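Local coordinates for protein probable ribose-5-phosphate isomerase B (PDB 6MU0) that probably interconverts ribulose 5-phosphate and ribose 5-phosphate in the non-oxidative stage of the pentose phosphate pathway, at residues 21-25 with 41-45. Residues are numbered along the deposited sequence; the frame is centred on the assembly and turned at random.
Sequences GLTLK and DLGPN
L22, in the first turn of helix 22-34, sends one branch to the proline of the loop after strand 38-41: CD2 of L22 lies 3.5 Å from CG of P44, an apolar touch between a methyl and the CG corner of the proline ring, which also rests on S17 and F56. The first turn closes through the backbone bond from K25 N to G21 O, G21 being the N-cap residue, and this sets K25 one turn beyond L22, facing the same loop. The K25 chain starts with CG anti to the backbone N (chi1 175°) and runs out toward the loop, then bends at chi3 and chi4, which brings its ammonium group between the D41 carboxylate and the P44 carbonyl. NZ of K25 forms a salt bridge with OD1 of D41 (2.9 Å), on the syn lone pair, and a weak, longer bond with OD2 of D41. Its third partner is the P44 carbonyl: K25 NZ to P44 O measures 2.9 Å, with the donor tilted 28° from the carbonyl plane. Nearer the backbone, CE of K25 packs 3.4 Å from O of G43. OD1 of D41 is gripped a second time on its anti side, 29° out of the carboxylate plane, by N of G43 at 2.9 Å, forming an Asx turn; the two donors probably help to hold the carboxylate's rotation. P44's side chain lies about 11 Å from bound ribulose-5-phosphate. The lysine thereby ties the helix start to the loop leaving strand 38-41, outermost within this chain and beside strand 12-16, at the C-terminal edge of the parallel, Rossmann-like alpha/beta sheet of the LacAB/RpiB family.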
ATOM      1  N   GLY A  21      10.360  -2.479  -9.478  1.00  9.74           N
ATOM      2  CA  GLY A  21       9.666  -1.235  -9.214  1.00  9.85           C
ATOM      3  C   GLY A  21      10.489  -0.082  -8.676  1.00  9.32           C
ATOM      4  O   GLY A  21       9.921   0.845  -8.092  1.00  9.83           O
ATOM      5  N   LEU A  22      11.812  -0.096  -8.881  1.00  9.91           N
ATOM      6  CA  LEU A  22      12.655   0.910  -8.235  1.00 10.45           C
ATOM      7  C   LEU A  22      12.405   2.315  -8.774  1.00 10.07           C
ATOM      8  O   LEU A  22      12.402   3.283  -8.003  1.00 10.37           O
ATOM      9  CB  LEU A  22      14.127   0.547  -8.385  1.00 11.90           C
ATOM     10  CG  LEU A  22      14.504  -0.818  -7.812  1.00 16.00           C
ATOM     11  CD1 LEU A  22      16.002  -1.043  -7.951  1.00 17.80           C
ATOM     12  CD2 LEU A  22      14.070  -0.922  -6.363  1.00 17.82           C
ATOM     13  N   THR A  23      12.249   2.459 -10.093  1.00 10.43           N
ATOM     14  CA  THR A  23      12.021   3.787 -10.657  1.00 11.62           C
ATOM     15  C   THR A  23      10.703   4.365 -10.154  1.00  9.88           C
ATOM     16  O   THR A  23      10.637   5.521  -9.721  1.00 10.87           O
ATOM     17  CB  THR A  23      12.055   3.714 -12.186  1.00 15.34           C
ATOM     18  OG1 THR A  23      13.369   3.329 -12.613  1.00 17.83           O
ATOM     19  CG2 THR A  23      11.698   5.062 -12.802  1.00 17.22           C
ATOM     20  N   LEU A  24       9.636   3.567 -10.212  1.00 10.17           N
ATOM     21  CA  LEU A  24       8.342   4.029  -9.727  1.00  9.80           C
ATOM     22  C   LEU A  24       8.396   4.359  -8.242  1.00  8.68           C
ATOM     23  O   LEU A  24       7.814   5.358  -7.801  1.00  9.00           O
ATOM     24  CB  LEU A  24       7.287   2.965 -10.003  1.00  9.44           C
ATOM     25  CG  LEU A  24       5.892   3.318  -9.493  1.00 10.38           C
ATOM     26  CD1 LEU A  24       5.338   4.560 -10.186  1.00 10.82           C
ATOM     27  CD2 LEU A  24       4.949   2.139  -9.637  1.00 11.12           C
ATOM     28  N   LYS A  25       9.096   3.538  -7.455  1.00  8.97           N
ATOM     29  CA  LYS A  25       9.190   3.796  -6.023  1.00  8.55           C
ATOM     30  C   LYS A  25       9.796   5.168  -5.745  1.00  8.43           C
ATOM     31  O   LYS A  25       9.290   5.917  -4.901  1.00  9.24           O
ATOM     32  CB  LYS A  25       9.992   2.688  -5.343  1.00  8.84           C
ATOM     33  CG  LYS A  25      10.236   2.953  -3.864  1.00  8.57           C
ATOM     34  CD  LYS A  25      10.493   1.671  -3.092  1.00  9.89           C
ATOM     35  CE  LYS A  25      11.759   0.947  -3.535  1.00 10.11           C
ATOM     36  NZ  LYS A  25      12.992   1.702  -3.193  1.00  9.67           N
ATOM     37  N   ASP A  41      11.114   5.046   2.688  1.00  9.73           N
ATOM     38  CA  ASP A  41      11.478   4.073   1.661  1.00  9.48           C
ATOM     39  C   ASP A  41      12.268   2.952   2.328  1.00  9.03           C
ATOM     40  O   ASP A  41      13.403   3.159   2.772  1.00 10.27           O
ATOM     41  CB  ASP A  41      12.297   4.802   0.598  1.00 11.27           C
ATOM     42  CG  ASP A  41      12.750   3.909  -0.552  1.00 10.59           C
ATOM     43  OD1 ASP A  41      12.603   2.668  -0.508  1.00  9.99           O
ATOM     44  OD2 ASP A  41      13.285   4.479  -1.523  1.00 12.47           O
ATOM     45  N   LEU A  42      11.661   1.768   2.410  1.00  8.80           N
ATOM     46  CA  LEU A  42      12.267   0.620   3.067  1.00  9.96           C
ATOM     47  C   LEU A  42      13.082  -0.245   2.119  1.00 10.88           C
ATOM     48  O   LEU A  42      13.573  -1.301   2.530  1.00 13.14           O
ATOM     49  CB  LEU A  42      11.197  -0.220   3.770  1.00  9.34           C
ATOM     50  CG  LEU A  42      10.438   0.510   4.882  1.00 10.07           C
ATOM     51  CD1 LEU A  42       9.393  -0.398   5.499  1.00 11.16           C
ATOM     52  CD2 LEU A  42      11.398   1.016   5.947  1.00 11.65           C
ATOM     53  N   GLY A  43      13.249   0.176   0.873  1.00  9.95           N
ATOM     54  CA  GLY A  43      14.093  -0.527  -0.058  1.00 10.14           C
ATOM     55  C   GLY A  43      13.298  -1.310  -1.085  1.00  9.44           C
ATOM     56  O   GLY A  43      12.061  -1.315  -1.082  1.00  9.26           O
ATOM     57  N   PRO A  44      14.004  -2.002  -1.995  1.00 10.07           N
ATOM     58  CA  PRO A  44      15.466  -2.040  -2.107  1.00 10.97           C
ATOM     59  C   PRO A  44      16.049  -0.722  -2.613  1.00  9.92           C
ATOM     60  O   PRO A  44      15.358   0.090  -3.226  1.00 10.09           O
ATOM     61  CB  PRO A  44      15.720  -3.174  -3.109  1.00 13.72           C
ATOM     62  CG  PRO A  44      14.479  -3.345  -3.841  1.00 14.03           C
ATOM     63  CD  PRO A  44      13.345  -2.814  -3.029  1.00 11.04           C
ATOM     64  N   ASN A  45      17.334  -0.526  -2.336  1.00 10.22           N
ATOM     65  CA  ASN A  45      18.035   0.707  -2.665  1.00 10.99           C
ATOM     66  C   ASN A  45      18.962   0.552  -3.859  1.00 10.83           C
ATOM     67  O   ASN A  45      19.594   1.529  -4.284  1.00 12.27           O
ATOM     68  CB  ASN A  45      18.763   1.217  -1.422  1.00 11.98           C
ATOM     69  CG  ASN A  45      17.805   1.398  -0.270  1.00 12.01           C
ATOM     70  OD1 ASN A  45      16.717   1.949  -0.452  1.00 12.88           O
ATOM     71  ND2 ASN A  45      18.152   0.876   0.896  1.00 12.22           N
TER